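Local coordinates for colicin-D (Escherichia coli, PDB 5ZNM), which kills related bacteria as a toxin that inhibits protein synthesis, its C-terminal domain being a tRNase that follows the central domain in this construct, at residues 316-319 with 320-324. Residues are numbered along the deposited sequence; the frame is centred on the assembly and turned at random.
Sequences TLTK and FRDAI
Thr-318 lies alongside Arg-321 and Asp-322 on one flank of a helix, all three side chains pointing the same way. Its methyl does the touching: CG2 of Thr-318 stands 3.7 Å from OD2 of Asp-322 and 4.0 Å from NH1 of Arg-321, meeting the guanidinium obliquely. OG1 stands beside the backbone N (chi1 -60°), which puts CG2 anti to that N and turns the methyl toward the charged pair, while OG1 bonds the carbonyl O of Arg-314, one turn earlier.

Beside the methyl, Arg-321 bends at chi2 and chi3 and grips its sequence neighbour side-on. NE of Arg-321 bonds OD1 of Asp-322 at 2.8 Å and NH1 of Arg-321 reaches the same OD1 at 2.9 Å, both from one face of the carboxylate. OD1 stays close to the guanidinium plane, and the double grip should limit rotation of both groups. NH1 also donates to the carbonyl O of Gly-203, a second hold on the arginine.

Regular i to i+4 bonds carry the backbone beneath, among them Asp-322 N to Thr-318 O at 2.9 Å. On another flank CD1 of Ile-324 sits 3.7 Å above the centre of the Phe-320 ring.

Lys-319 extends to a salt bridge with Asp-309. In the C-terminal tRNase domain, helix 314-329 packs Phe-320, Arg-321 and Ile-324 against Leu-295 of helix 292-297, and the chain then runs on into the antiparallel sheet that begins with strand 334-335.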
# COMPACT_ATOMS: atom_id res chain seq x y z
N THR A 316 -16.08 8.68 -36.89
CA THR A 316 -17.45 9.18 -36.90
C THR A 316 -18.03 9.29 -35.49
O THR A 316 -18.82 10.21 -35.22
CB THR A 316 -18.35 8.30 -37.79
OG1 THR A 316 -18.42 6.97 -37.26
CG2 THR A 316 -17.78 8.24 -39.19
N LEU A 317 -17.63 8.40 -34.58
CA LEU A 317 -18.05 8.57 -33.19
C LEU A 317 -17.44 9.82 -32.58
O LEU A 317 -18.07 10.45 -31.72
CB LEU A 317 -17.69 7.35 -32.34
CG LEU A 317 -18.35 6.01 -32.73
CD1 LEU A 317 -18.03 4.94 -31.68
CD2 LEU A 317 -19.85 6.16 -32.94
N THR A 318 -16.21 10.19 -32.99
CA THR A 318 -15.63 11.45 -32.55
C THR A 318 -16.39 12.64 -33.14
O THR A 318 -16.60 13.65 -32.44
CB THR A 318 -14.14 11.50 -32.90
OG1 THR A 318 -13.46 10.40 -32.25
CG2 THR A 318 -13.50 12.81 -32.45
N LYS A 319 -16.83 12.54 -34.40
CA LYS A 319 -17.71 13.58 -34.96
C LYS A 319 -18.95 13.78 -34.09
O LYS A 319 -19.33 14.92 -33.78
CB LYS A 319 -18.14 13.21 -36.38
CG LYS A 319 -17.12 13.43 -37.48
CD LYS A 319 -17.86 13.34 -38.86
CE LYS A 319 -16.86 13.40 -40.02
NZ LYS A 319 -17.58 13.28 -41.31
N PHE A 320 -19.61 12.68 -33.72
CA PHE A 320 -20.83 12.73 -32.91
C PHE A 320 -20.55 13.33 -31.54
O PHE A 320 -21.28 14.22 -31.08
CB PHE A 320 -21.39 11.31 -32.78
CG PHE A 320 -22.79 11.20 -32.18
CD1 PHE A 320 -23.73 12.19 -32.38
CD2 PHE A 320 -23.14 10.07 -31.46
CE1 PHE A 320 -25.02 12.06 -31.85
CE2 PHE A 320 -24.42 9.93 -30.91
CZ PHE A 320 -25.36 10.93 -31.11
N ARG A 321 -19.48 12.88 -30.88
CA ARG A 321 -19.10 13.46 -29.60
C ARG A 321 -18.88 14.97 -29.72
O ARG A 321 -19.40 15.76 -28.92
CB ARG A 321 -17.82 12.77 -29.08
CG ARG A 321 -17.45 13.01 -27.62
CD ARG A 321 -16.78 14.36 -27.36
NE ARG A 321 -15.63 14.65 -28.24
CZ ARG A 321 -14.39 14.21 -28.03
NH1 ARG A 321 -13.42 14.54 -28.89
NH2 ARG A 321 -14.10 13.46 -26.97
N ASP A 322 -18.12 15.39 -30.74
CA ASP A 322 -17.85 16.81 -30.94
C ASP A 322 -19.14 17.58 -31.26
O ASP A 322 -19.34 18.69 -30.75
CB ASP A 322 -16.80 16.99 -32.06
CG ASP A 322 -15.38 16.54 -31.63
OD1 ASP A 322 -15.13 16.34 -30.42
OD2 ASP A 322 -14.51 16.38 -32.51
N ALA A 323 -20.04 16.99 -32.05
CA ALA A 323 -21.30 17.67 -32.35
C ALA A 323 -22.12 17.90 -31.09
O ALA A 323 -22.71 18.97 -30.91
CB ALA A 323 -22.11 16.89 -33.38
N ILE A 324 -22.17 16.91 -30.20
CA ILE A 324 -22.87 17.09 -28.94
C ILE A 324 -22.21 18.20 -28.12
O ILE A 324 -22.90 19.04 -27.53
CB ILE A 324 -22.94 15.76 -28.18
CG1 ILE A 324 -23.76 14.75 -29.01
CG2 ILE A 324 -23.53 15.94 -26.76
CD1 ILE A 324 -23.43 13.31 -28.73